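Local coordinates for protein acetylxylan esterase / glucomannan deacetylase (Cellvibrio japonicus, PDB 2W9X) that removes acetyl groups from the plant cell wall polysaccharides glucomannan and xylan, with a large preference for glucomannan, at residues 257-260 against 264-267; 319-324 against 354-359. One frame throughout, in Å; residues are numbered along the deposited sequence.

How the contacts relate
Both contacts belong to the SGNH-type, GDSL-like esterase part of the chain, which is built on a parallel five-stranded sheet. They come in series: contact 1 closes before contact 2 opens. Their centres lie 31 Å apart, and their nearest atoms are still about 13 Å from each other. Contact 1 holds the loop before helix 262-283 to the first turn of that helix. Contact 2 starts on strand 320-325, an outermost strand of the parallel sheet in this chain, and ends just after helix 339-354. Contact 1 thus folds a loop against the start of a helix, and contact 2 joins an outermost strand to the C-terminal tail, beside the second subunit.

Contact 1 (257-260 against 264-267); sequences ERWK and ALHA
Trp259 lies against Leu265 where the loop after helix 246-249 turns into helix 262-283 of the SGNH-hydrolase fold. The contact is a short-range one, with the loop folded back on the start of the helix that follows it.

The apolar part is carried by the indole. Leu265 CD1 sits over one face of the ring, 3.8 Å from the centroid of the five-membered ring and 10° off its normal. This is a CH-pi contact. The leucine reaches it with CG anti to its backbone N (chi1 180°), which sends the branch across the indole. At the pyrrole side, Trp259 CD1 also approaches Leu265 CA at 3.7 Å. Nearer the backbone, Trp259 CB and Ala264 CB meet at 4.3 Å. The opposite face of the indole is taken by the aliphatic CG of Arg258, so the ring is held between two side chains. Val203, Arg204 and Leu253 add further packing around it.

The polar part lies outside the apolar patch. No hydrogen bond joins the two segments directly. Trp259 NE1 instead bonds to Asp268 OD2, one residue beyond 264-267, and Arg258 NH1 makes a salt bridge to the same oxygen. Asp268 should therefore limit the rotation of the indole and keep the guanidinium, one face of which lies over Trp259 NE1, beside it. Leu265 is about 10 Å, side chain to side chain, from Asn247, which probably stabilises the transition state, as in related enzymes.

Within the loop, Lys260 curls back over the backbone: its NZ donates to Glu257 O at 2.7 Å, with a C=O...N angle of 153°.

Contact 2 (319-324 against 354-359); sequences QVEQIV and QQKKGI
Glu321 and Lys356 reach toward each other from opposite directions and make the whole direct contact between 319-324 and 354-359. Only their side chains touch.

The close part is on the OE2 side of the carboxylate. Glu321 OE2 lies 3.3 Å from Lys356 CE. Glu321 OE2 and Lys356 NZ form a rather long salt bridge, 3.4 Å. The lysine therefore comes alongside this oxygen with CE and CD as well as its amine; Lys356 CD is 3.5 Å from Glu321 OE2. Bends at chi3 (75°) and chi4 (63°) fold the end of the lysine into this position. The glutamate is extended beyond CG and spans the distance from the strand. OE2 has a second partner, His352 NE2 of helix 339-354, which should fix the turn of the carboxylate. The charge of Lys356 would be expected to favour the ionised form of Glu321.

The loose side is at OE1. There a water closes the bridge: it donates to Glu321 OE1 at 3.0 Å and accepts from Lys356 NZ at 3.0 Å. The amine is thus shared between a carboxylate oxygen and solvent. Glu321 also packs on Glu321 of the second subunit, and the 354-359 segment exchanges hydrogen bonds with that subunit through Gln354, Gln355 and Lys357.

After Lys356 the chain reverses in a type II beta turn to Ile359, closed by a weak bond from Ile359 N to Lys356 O. Gly358 takes the positive phi of this turn. The result is a water-assisted surface salt bridge between an outermost strand of the parallel sheet of the SGNH-hydrolase fold and a C-terminal type II turn.

Contact 1 (257-260 against 264-267)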
ATOM      1  N   GLU B 257     -24.276 -15.704 -18.600  1.00 40.97           N
ATOM      2  CA  GLU B 257     -23.852 -15.074 -17.343  1.00 40.28           C
ATOM      3  C   GLU B 257     -24.553 -13.733 -17.124  1.00 40.29           C
ATOM      4  O   GLU B 257     -25.007 -13.104 -18.082  1.00 39.84           O
ATOM      5  CB  GLU B 257     -22.343 -14.891 -17.339  1.00 40.14           C
ATOM      6  CG  GLU B 257     -21.565 -16.206 -17.427  1.00 39.52           C
ATOM      7  CD  GLU B 257     -20.088 -16.047 -17.090  1.00 39.96           C
ATOM      8  OE1 GLU B 257     -19.238 -16.317 -17.964  1.00 39.19           O
ATOM      9  OE2 GLU B 257     -19.770 -15.672 -15.943  1.00 39.01           O
ATOM     10  N   ARG B 258     -24.632 -13.290 -15.869  1.00 40.07           N
ATOM     11  CA  ARG B 258     -25.478 -12.134 -15.541  1.00 40.72           C
ATOM     12  C   ARG B 258     -24.865 -10.798 -15.966  1.00 40.35           C
ATOM     13  O   ARG B 258     -25.592  -9.845 -16.230  1.00 41.14           O
ATOM     14  CB  ARG B 258     -25.889 -12.132 -14.064  1.00 41.03           C
ATOM     15  CG  ARG B 258     -24.738 -12.027 -13.072  1.00 41.76           C
ATOM     16  CD  ARG B 258     -25.285 -12.121 -11.667  1.00 43.97           C
ATOM     17  NE  ARG B 258     -24.264 -11.838 -10.660  1.00 46.90           N
ATOM     18  CZ  ARG B 258     -24.101 -10.658 -10.057  1.00 47.18           C
ATOM     19  NH1 ARG B 258     -23.149 -10.516  -9.133  1.00 47.63           N
ATOM     20  NH2 ARG B 258     -24.903  -9.626 -10.354  1.00 49.93           N
ATOM     21  N   TRP B 259     -23.537 -10.745 -16.061  1.00 39.55           N
ATOM     22  CA  TRP B 259     -22.850  -9.581 -16.627  1.00 39.12           C
ATOM     23  C   TRP B 259     -22.851  -9.708 -18.140  1.00 39.02           C
ATOM     24  O   TRP B 259     -22.407 -10.729 -18.676  1.00 38.46           O
ATOM     25  CB  TRP B 259     -21.415  -9.507 -16.112  1.00 38.74           C
ATOM     26  CG  TRP B 259     -21.316  -9.797 -14.647  1.00 38.69           C
ATOM     27  CD1 TRP B 259     -21.398  -8.891 -13.621  1.00 39.06           C
ATOM     28  CD2 TRP B 259     -21.131 -11.080 -14.034  1.00 39.32           C
ATOM     29  NE1 TRP B 259     -21.264  -9.528 -12.415  1.00 38.47           N
ATOM     30  CE2 TRP B 259     -21.112 -10.873 -12.636  1.00 38.36           C
ATOM     31  CE3 TRP B 259     -21.003 -12.393 -14.534  1.00 38.76           C
ATOM     32  CZ2 TRP B 259     -20.957 -11.922 -11.726  1.00 38.71           C
ATOM     33  CZ3 TRP B 259     -20.837 -13.435 -13.628  1.00 38.86           C
ATOM     34  CH2 TRP B 259     -20.809 -13.190 -12.237  1.00 38.55           C
ATOM     35  N   LYS B 260     -23.354  -8.679 -18.821  1.00 38.48           N
ATOM     36  CA  LYS B 260     -23.493  -8.702 -20.278  1.00 38.47           C
ATOM     37  C   LYS B 260     -22.391  -7.953 -21.026  1.00 38.75           C
ATOM     38  O   LYS B 260     -22.294  -8.038 -22.256  1.00 38.83           O
ATOM     39  CB  LYS B 260     -24.876  -8.170 -20.693  1.00 38.42           C
ATOM     40  CG  LYS B 260     -26.037  -8.971 -20.131  1.00 38.60           C
ATOM     41  CD  LYS B 260     -25.903 -10.452 -20.481  1.00 40.29           C
ATOM     42  CE  LYS B 260     -27.031 -11.279 -19.890  1.00 41.19           C
ATOM     43  NZ  LYS B 260     -26.767 -12.722 -20.137  1.00 40.68           N
ATOM     44  N   ALA B 264     -19.486  -4.136 -17.073  1.00 39.87           N
ATOM     45  CA  ALA B 264     -20.427  -4.551 -16.020  1.00 39.64           C
ATOM     46  C   ALA B 264     -19.767  -5.413 -14.958  1.00 39.40           C
ATOM     47  O   ALA B 264     -20.022  -5.242 -13.762  1.00 39.08           O
ATOM     48  CB  ALA B 264     -21.644  -5.277 -16.609  1.00 39.71           C
ATOM     49  N   LEU B 265     -18.933  -6.350 -15.410  1.00 39.15           N
ATOM     50  CA  LEU B 265     -18.195  -7.228 -14.530  1.00 38.47           C
ATOM     51  C   LEU B 265     -17.210  -6.432 -13.661  1.00 38.48           C
ATOM     52  O   LEU B 265     -17.149  -6.635 -12.441  1.00 38.26           O
ATOM     53  CB  LEU B 265     -17.477  -8.309 -15.358  1.00 38.15           C
ATOM     54  CG  LEU B 265     -16.619  -9.358 -14.615  1.00 40.24           C
ATOM     55  CD1 LEU B 265     -17.447 -10.195 -13.633  1.00 38.01           C
ATOM     56  CD2 LEU B 265     -15.878 -10.269 -15.599  1.00 38.00           C
ATOM     57  N   HIS B 266     -16.436  -5.541 -14.289  1.00 38.37           N
ATOM     58  CA  HIS B 266     -15.524  -4.641 -13.558  1.00 38.90           C
ATOM     59  C   HIS B 266     -16.236  -3.861 -12.474  1.00 38.70           C
ATOM     60  O   HIS B 266     -15.770  -3.813 -11.332  1.00 39.01           O
ATOM     61  CB  HIS B 266     -14.827  -3.628 -14.483  1.00 38.98           C
ATOM     62  CG  HIS B 266     -13.931  -4.252 -15.513  1.00 39.09           C
ATOM     63  ND1 HIS B 266     -13.609  -3.617 -16.694  1.00 38.55           N
ATOM     64  CD2 HIS B 266     -13.298  -5.449 -15.544  1.00 38.55           C
ATOM     65  CE1 HIS B 266     -12.823  -4.402 -17.411  1.00 40.08           C
ATOM     66  NE2 HIS B 266     -12.611  -5.514 -16.730  1.00 37.78           N
ATOM     67  N   ALA B 267     -17.357  -3.239 -12.841  1.00 38.98           N
ATOM     68  CA  ALA B 267     -18.125  -2.416 -11.918  1.00 38.42           C
ATOM     69  C   ALA B 267     -18.602  -3.245 -10.714  1.00 38.81           C
ATOM     70  O   ALA B 267     -18.450  -2.845  -9.560  1.00 38.86           O
ATOM     71  CB  ALA B 267     -19.307  -1.776 -12.646  1.00 38.16           C
TER

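Contact 2 (319-324 against 354-359)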
ATOM      1  N   GLN B 319      -6.137   2.030   5.572  1.00 39.23           N
ATOM      2  CA  GLN B 319      -5.214   0.925   5.923  1.00 39.70           C
ATOM      3  C   GLN B 319      -5.316  -0.250   4.942  1.00 39.19           C
ATOM      4  O   GLN B 319      -5.597  -1.387   5.306  1.00 39.32           O
ATOM      5  CB  GLN B 319      -5.362   0.493   7.402  1.00 40.45           C
ATOM      6  CG  GLN B 319      -6.753  -0.024   7.829  1.00 43.56           C
ATOM      7  CD  GLN B 319      -7.675   1.074   8.322  1.00 47.16           C
ATOM      8  OE1 GLN B 319      -8.078   1.954   7.561  1.00 48.06           O
ATOM      9  NE2 GLN B 319      -8.032   1.020   9.610  1.00 49.69           N
ATOM     10  N   VAL B 320      -5.093   0.058   3.674  1.00 38.98           N
ATOM     11  CA  VAL B 320      -5.181  -0.934   2.626  1.00 39.48           C
ATOM     12  C   VAL B 320      -4.062  -0.677   1.606  1.00 39.43           C
ATOM     13  O   VAL B 320      -3.729   0.475   1.286  1.00 38.91           O
ATOM     14  CB  VAL B 320      -6.634  -1.006   2.020  1.00 39.54           C
ATOM     15  CG1 VAL B 320      -7.082   0.346   1.483  1.00 41.00           C
ATOM     16  CG2 VAL B 320      -6.776  -2.134   0.966  1.00 39.76           C
ATOM     17  N   GLU B 321      -3.444  -1.757   1.150  1.00 39.50           N
ATOM     18  CA  GLU B 321      -2.433  -1.658   0.112  1.00 40.48           C
ATOM     19  C   GLU B 321      -2.522  -2.815  -0.895  1.00 39.64           C
ATOM     20  O   GLU B 321      -3.150  -3.848  -0.628  1.00 39.67           O
ATOM     21  CB  GLU B 321      -1.025  -1.510   0.721  1.00 40.80           C
ATOM     22  CG  GLU B 321      -0.642  -2.581   1.722  1.00 43.37           C
ATOM     23  CD  GLU B 321       0.490  -2.166   2.697  1.00 42.94           C
ATOM     24  OE1 GLU B 321       1.272  -1.212   2.429  1.00 45.00           O
ATOM     25  OE2 GLU B 321       0.602  -2.842   3.742  1.00 43.81           O
ATOM     26  N   GLN B 322      -1.908  -2.630  -2.058  1.00 38.78           N
ATOM     27  CA  GLN B 322      -1.910  -3.645  -3.096  1.00 37.90           C
ATOM     28  C   GLN B 322      -0.535  -4.290  -3.215  1.00 38.16           C
ATOM     29  O   GLN B 322       0.492  -3.604  -3.081  1.00 37.69           O
ATOM     30  CB  GLN B 322      -2.313  -3.006  -4.431  1.00 38.73           C
ATOM     31  CG  GLN B 322      -2.269  -3.930  -5.665  1.00 37.30           C
ATOM     32  CD  GLN B 322      -2.830  -3.264  -6.900  1.00 37.71           C
ATOM     33  OE1 GLN B 322      -2.746  -2.041  -7.042  1.00 38.94           O
ATOM     34  NE2 GLN B 322      -3.406  -4.063  -7.815  1.00 36.74           N
ATOM     35  N   ILE B 323      -0.528  -5.604  -3.444  1.00 37.62           N
ATOM     36  CA  ILE B 323       0.674  -6.343  -3.868  1.00 38.13           C
ATOM     37  C   ILE B 323       0.353  -7.024  -5.193  1.00 37.74           C
ATOM     38  O   ILE B 323      -0.707  -7.681  -5.341  1.00 38.64           O
ATOM     39  CB  ILE B 323       1.167  -7.370  -2.805  1.00 38.27           C
ATOM     40  CG1 ILE B 323       1.738  -6.637  -1.573  1.00 37.26           C
ATOM     41  CG2 ILE B 323       2.207  -8.348  -3.413  1.00 37.81           C
ATOM     42  CD1 ILE B 323       2.207  -7.583  -0.444  1.00 39.99           C
ATOM     43  N   VAL B 324       1.220  -6.795  -6.179  1.00 37.68           N
ATOM     44  CA  VAL B 324       1.143  -7.501  -7.465  1.00 37.62           C
ATOM     45  C   VAL B 324       2.349  -8.425  -7.568  1.00 38.08           C
ATOM     46  O   VAL B 324       3.508  -7.958  -7.546  1.00 37.87           O
ATOM     47  CB  VAL B 324       1.124  -6.538  -8.662  1.00 36.85           C
ATOM     48  CG1 VAL B 324       1.056  -7.322  -9.957  1.00 39.12           C
ATOM     49  CG2 VAL B 324      -0.041  -5.553  -8.528  1.00 35.20           C
ATOM     50  N   GLN B 354       7.647  -7.037   7.582  1.00 39.88           N
ATOM     51  CA  GLN B 354       8.801  -6.659   8.389  1.00 41.82           C
ATOM     52  C   GLN B 354       9.067  -5.162   8.368  1.00 42.14           C
ATOM     53  O   GLN B 354       9.641  -4.633   9.308  1.00 42.45           O
ATOM     54  CB  GLN B 354      10.064  -7.405   7.922  1.00 41.63           C
ATOM     55  CG  GLN B 354      10.185  -8.826   8.489  1.00 42.95           C
ATOM     56  CD  GLN B 354      11.366  -9.622   7.911  1.00 43.59           C
ATOM     57  OE1 GLN B 354      12.029  -9.197   6.956  1.00 47.01           O
ATOM     58  NE2 GLN B 354      11.613 -10.793   8.483  1.00 45.30           N
ATOM     59  N   GLN B 355       8.663  -4.482   7.299  1.00 42.46           N
ATOM     60  CA  GLN B 355       8.972  -3.066   7.149  1.00 43.62           C
ATOM     61  C   GLN B 355       7.914  -2.167   7.787  1.00 43.23           C
ATOM     62  O   GLN B 355       8.046  -0.951   7.761  1.00 43.39           O
ATOM     63  CB  GLN B 355       9.191  -2.686   5.670  1.00 43.84           C
ATOM     64  CG  GLN B 355      10.417  -3.348   4.975  1.00 47.55           C
ATOM     65  CD  GLN B 355      11.692  -3.339   5.827  1.00 52.29           C
ATOM     66  OE1 GLN B 355      12.052  -4.352   6.430  1.00 53.40           O
ATOM     67  NE2 GLN B 355      12.378  -2.192   5.876  1.00 54.50           N
ATOM     68  N   LYS B 356       6.888  -2.774   8.377  1.00 43.43           N
ATOM     69  CA  LYS B 356       5.731  -2.034   8.880  1.00 44.08           C
ATOM     70  C   LYS B 356       5.761  -1.944  10.403  1.00 44.88           C
ATOM     71  O   LYS B 356       5.400  -2.896  11.098  1.00 44.80           O
ATOM     72  CB  LYS B 356       4.416  -2.668   8.386  1.00 43.54           C
ATOM     73  CG  LYS B 356       4.212  -2.604   6.857  1.00 43.75           C
ATOM     74  CD  LYS B 356       2.797  -3.025   6.431  1.00 43.60           C
ATOM     75  CE  LYS B 356       1.726  -1.938   6.722  1.00 43.27           C
ATOM     76  NZ  LYS B 356       1.902  -0.656   5.977  1.00 43.25           N
ATOM     77  N   LYS B 357       6.209  -0.799  10.913  1.00 46.55           N
ATOM     78  CA  LYS B 357       6.292  -0.568  12.360  1.00 48.09           C
ATOM     79  C   LYS B 357       4.934  -0.685  13.035  1.00 48.79           C
ATOM     80  O   LYS B 357       3.980  -0.000  12.650  1.00 49.19           O
ATOM     81  CB  LYS B 357       6.924   0.796  12.669  1.00 48.46           C
ATOM     82  CG  LYS B 357       8.418   0.725  12.911  1.00 50.07           C
ATOM     83  CD  LYS B 357       9.169   1.884  12.267  1.00 52.51           C
ATOM     84  CE  LYS B 357       9.634   2.906  13.277  1.00 53.58           C
ATOM     85  NZ  LYS B 357      10.709   3.738  12.648  1.00 55.69           N
ATOM     86  N   GLY B 358       4.860  -1.580  14.018  1.00 49.49           N
ATOM     87  CA  GLY B 358       3.684  -1.726  14.876  1.00 50.49           C
ATOM     88  C   GLY B 358       2.467  -2.338  14.209  1.00 50.81           C
ATOM     89  O   GLY B 358       1.335  -2.155  14.676  1.00 50.96           O
ATOM     90  N   ILE B 359       2.698  -3.084  13.130  1.00 51.00           N
ATOM     91  CA  ILE B 359       1.615  -3.765  12.425  1.00 50.86           C
ATOM     92  C   ILE B 359       0.914  -4.815  13.291  1.00 50.82           C
ATOM     93  O   ILE B 359      -0.238  -5.146  13.041  1.00 50.99           O
ATOM     94  CB  ILE B 359       2.077  -4.368  11.066  1.00 50.85           C
ATOM     95  CG1 ILE B 359       0.849  -4.707  10.216  1.00 51.73           C
ATOM     96  CG2 ILE B 359       2.985  -5.586  11.267  1.00 50.54           C
ATOM     97  CD1 ILE B 359       1.084  -4.694   8.751  1.00 50.56           C
TER
HETATM   98  O   HOH W   1       3.932  -0.633   3.708  1.00 45.75           O